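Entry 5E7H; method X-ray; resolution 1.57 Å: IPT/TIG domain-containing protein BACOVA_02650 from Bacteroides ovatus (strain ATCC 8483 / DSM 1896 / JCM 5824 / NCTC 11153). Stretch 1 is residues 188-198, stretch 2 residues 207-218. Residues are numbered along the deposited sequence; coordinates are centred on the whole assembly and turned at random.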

# COMPACT_ATOMS: atom_id res chain seq x y z
N ALA A 188 4.03 5.41 -18.13
CA ALA A 188 4.24 4.47 -17.04
C ALA A 188 5.40 4.83 -16.11
O ALA A 188 6.32 5.55 -16.49
CB ALA A 188 4.47 3.09 -17.61
N LEU A 189 5.32 4.31 -14.89
CA LEU A 189 6.41 4.38 -13.93
C LEU A 189 7.36 3.25 -14.26
O LEU A 189 6.95 2.11 -14.26
CB LEU A 189 5.89 4.28 -12.51
CG LEU A 189 6.92 4.12 -11.39
CD1 LEU A 189 7.81 5.36 -11.35
CD2 LEU A 189 6.23 3.89 -10.06
N ASN A 190 8.61 3.58 -14.54
CA ASN A 190 9.61 2.55 -14.84
C ASN A 190 10.77 2.61 -13.86
O ASN A 190 11.03 3.65 -13.26
CB ASN A 190 10.13 2.69 -16.26
CG ASN A 190 9.22 2.02 -17.26
OD1 ASN A 190 9.19 0.78 -17.39
ND2 ASN A 190 8.46 2.81 -17.96
N GLY A 191 11.47 1.49 -13.73
CA GLY A 191 12.65 1.43 -12.90
C GLY A 191 12.41 1.54 -11.41
O GLY A 191 13.31 1.96 -10.66
N TYR A 192 11.23 1.15 -10.98
CA TYR A 192 10.81 1.34 -9.59
C TYR A 192 11.26 0.20 -8.69
O TYR A 192 11.05 -0.97 -9.00
CB TYR A 192 9.29 1.48 -9.51
CG TYR A 192 8.78 1.74 -8.10
CD1 TYR A 192 9.01 2.95 -7.49
CD2 TYR A 192 8.10 0.76 -7.39
CE1 TYR A 192 8.57 3.19 -6.19
CE2 TYR A 192 7.65 1.01 -6.09
CZ TYR A 192 7.91 2.22 -5.51
OH TYR A 192 7.50 2.48 -4.21
N VAL A 193 11.87 0.58 -7.57
CA VAL A 193 12.16 -0.35 -6.49
C VAL A 193 11.27 0.03 -5.29
O VAL A 193 11.33 1.17 -4.86
CB VAL A 193 13.65 -0.31 -6.09
CG1 VAL A 193 13.94 -1.28 -4.97
CG2 VAL A 193 14.54 -0.60 -7.32
N PRO A 194 10.46 -0.92 -4.80
CA PRO A 194 9.56 -0.60 -3.67
C PRO A 194 10.28 0.00 -2.47
O PRO A 194 11.29 -0.55 -2.03
CB PRO A 194 8.97 -1.95 -3.31
CG PRO A 194 8.95 -2.69 -4.63
CD PRO A 194 10.23 -2.29 -5.30
N VAL A 195 9.78 1.15 -2.01
CA VAL A 195 10.28 1.80 -0.80
C VAL A 195 9.09 2.21 0.05
O VAL A 195 8.02 2.53 -0.44
CB VAL A 195 11.16 3.03 -1.09
CG1 VAL A 195 12.49 2.61 -1.71
CG2 VAL A 195 10.44 4.03 -1.97
N SER A 196 9.31 2.23 1.35
CA SER A 196 8.24 2.54 2.29
C SER A 196 7.87 4.01 2.30
O SER A 196 8.75 4.88 2.36
CB SER A 196 8.68 2.12 3.70
OG SER A 196 7.82 2.68 4.67
N SER A 197 6.57 4.30 2.28
CA SER A 197 6.09 5.67 2.41
C SER A 197 6.36 6.21 3.82
O SER A 197 6.38 7.43 4.03
CB SER A 197 4.61 5.74 2.10
OG SER A 197 3.84 4.96 2.99
N PHE A 198 6.57 5.31 4.76
CA PHE A 198 6.76 5.67 6.16
C PHE A 198 8.23 5.94 6.50
O PHE A 198 8.54 6.89 7.22
CB PHE A 198 6.19 4.55 7.05
CG PHE A 198 6.08 4.89 8.51
CD1 PHE A 198 5.30 5.95 8.94
CD2 PHE A 198 6.70 4.09 9.46
CE1 PHE A 198 5.18 6.22 10.30
CE2 PHE A 198 6.58 4.35 10.80
CZ PHE A 198 5.82 5.42 11.22
N TRP A 207 5.40 -6.30 5.69
CA TRP A 207 4.65 -5.46 4.78
C TRP A 207 4.96 -3.99 4.98
O TRP A 207 5.19 -3.53 6.11
CB TRP A 207 3.16 -5.69 4.96
CG TRP A 207 2.63 -7.00 4.43
CD1 TRP A 207 2.41 -8.14 5.15
CD2 TRP A 207 2.23 -7.29 3.08
NE1 TRP A 207 1.91 -9.12 4.33
CE2 TRP A 207 1.80 -8.63 3.06
CE3 TRP A 207 2.22 -6.55 1.89
CZ2 TRP A 207 1.34 -9.24 1.91
CZ3 TRP A 207 1.76 -7.17 0.73
CH2 TRP A 207 1.32 -8.50 0.75
N MET A 208 4.97 -3.25 3.87
CA MET A 208 5.05 -1.79 3.91
C MET A 208 4.02 -1.20 2.97
O MET A 208 3.58 -1.86 2.01
CB MET A 208 6.45 -1.31 3.52
CG MET A 208 6.93 -1.83 2.21
SD MET A 208 8.55 -1.15 1.76
CE MET A 208 8.92 -2.16 0.34
N GLN A 209 3.64 0.04 3.26
CA GLN A 209 2.87 0.81 2.31
C GLN A 209 3.83 1.53 1.38
O GLN A 209 4.76 2.21 1.82
CB GLN A 209 1.98 1.81 3.02
CG GLN A 209 1.25 2.74 2.05
CD GLN A 209 0.35 3.71 2.79
OE1 GLN A 209 -0.85 3.47 2.97
NE2 GLN A 209 0.93 4.77 3.29
N CYS A 210 3.59 1.39 0.08
CA CYS A 210 4.29 2.13 -0.95
C CYS A 210 3.34 3.16 -1.55
O CYS A 210 2.15 2.88 -1.68
CB CYS A 210 4.80 1.22 -2.06
SG CYS A 210 5.93 -0.07 -1.49
N SER A 211 3.87 4.30 -1.94
CA SER A 211 3.07 5.40 -2.47
C SER A 211 3.85 6.09 -3.58
O SER A 211 5.03 6.38 -3.41
CB SER A 211 2.75 6.41 -1.35
OG SER A 211 1.82 7.37 -1.80
N VAL A 212 3.19 6.33 -4.71
CA VAL A 212 3.76 7.19 -5.75
C VAL A 212 2.73 8.22 -6.22
O VAL A 212 1.53 7.96 -6.17
CB VAL A 212 4.27 6.39 -6.97
CG1 VAL A 212 5.39 5.44 -6.55
CG2 VAL A 212 3.15 5.62 -7.65
N SER A 213 3.19 9.39 -6.68
CA SER A 213 2.25 10.33 -7.29
C SER A 213 1.55 9.63 -8.46
O SER A 213 2.17 8.93 -9.26
CB SER A 213 2.97 11.58 -7.80
OG SER A 213 3.44 12.35 -6.72
N LEU A 214 0.24 9.83 -8.58
CA LEU A 214 -0.46 9.21 -9.69
C LEU A 214 0.04 9.78 -11.02
O LEU A 214 -0.01 9.08 -12.03
CB LEU A 214 -1.99 9.40 -9.55
CG LEU A 214 -2.86 8.62 -10.55
CD1 LEU A 214 -2.63 7.11 -10.43
CD2 LEU A 214 -4.35 8.93 -10.33
N SER A 215 0.55 11.00 -11.02
CA SER A 215 1.12 11.58 -12.24
C SER A 215 2.35 10.81 -12.75
O SER A 215 2.76 11.01 -13.90
CB SER A 215 1.50 13.05 -12.00
OG SER A 215 2.51 13.17 -11.01
N SER A 216 2.94 9.97 -11.91
CA SER A 216 4.09 9.17 -12.35
C SER A 216 3.66 7.96 -13.18
O SER A 216 4.53 7.31 -13.77
CB SER A 216 4.95 8.73 -11.17
OG SER A 216 4.31 7.73 -10.42
N VAL A 217 2.36 7.68 -13.25
CA VAL A 217 1.90 6.59 -14.12
C VAL A 217 0.72 7.05 -15.01
O VAL A 217 0.39 6.35 -15.96
CB VAL A 217 1.59 5.25 -13.30
CG1 VAL A 217 1.91 5.33 -11.86
CG2 VAL A 217 0.27 4.57 -13.63
N VAL A 218 0.21 8.27 -14.81
CA VAL A 218 -0.93 8.79 -15.56
C VAL A 218 -0.58 10.18 -16.10
O VAL A 218 -0.15 11.04 -15.33
CB VAL A 218 -2.20 8.87 -14.66
CG1 VAL A 218 -3.32 9.67 -15.35
CG2 VAL A 218 -2.65 7.45 -14.24
O HOH W 1 6.99 8.09 -14.44
O HOH W 2 7.52 5.16 -3.63
O HOH W 3 6.63 4.90 -0.99

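The two stretches meet in a modest, mostly apolar contact that direct hydrogen bonds fasten at one end, around Ser-197 and Gln-209, and waters bridge elsewhere, burying 564 Å² summed over both sides. At the fastened end, Ser-197 N donates to Gln-209 O at 2.8 Å with a nearly linear N-H...O angle of 175°. The side chains repeat the pairing: Gln-209 NE2 donates to Ser-197 OG at 2.9 Å and 170°, so backbone and side chain of the same two residues hold each other. Gln-209 O also receives a CA-H...O contact from Ser-196 CA (3.5 Å, 141° at H).

Away from this clamp the side-chain packing is largely apolar. Pro-194 CB lies 3.7 Å from Met-208 CE and 4.0 Å from Cys-210 SG. Val-212 CG1 serves two neighbours, standing 3.9 Å from both Leu-189 CD2 and Tyr-192 CE1; its approach to the tyrosine ring is oblique.

Two waters bridge the stretches, one of them between backbone atoms. Water 3 donates to Val-195 O (2.8 Å) and accepts from Ser-211 N (3.0 Å), while water 2 links Tyr-192 OH (2.7 Å) to Ser-211 O (2.8 Å). At the far end, Leu-189 N and Ser-216 O approach to 3.3 Å, but the poor angle rules out a hydrogen bond.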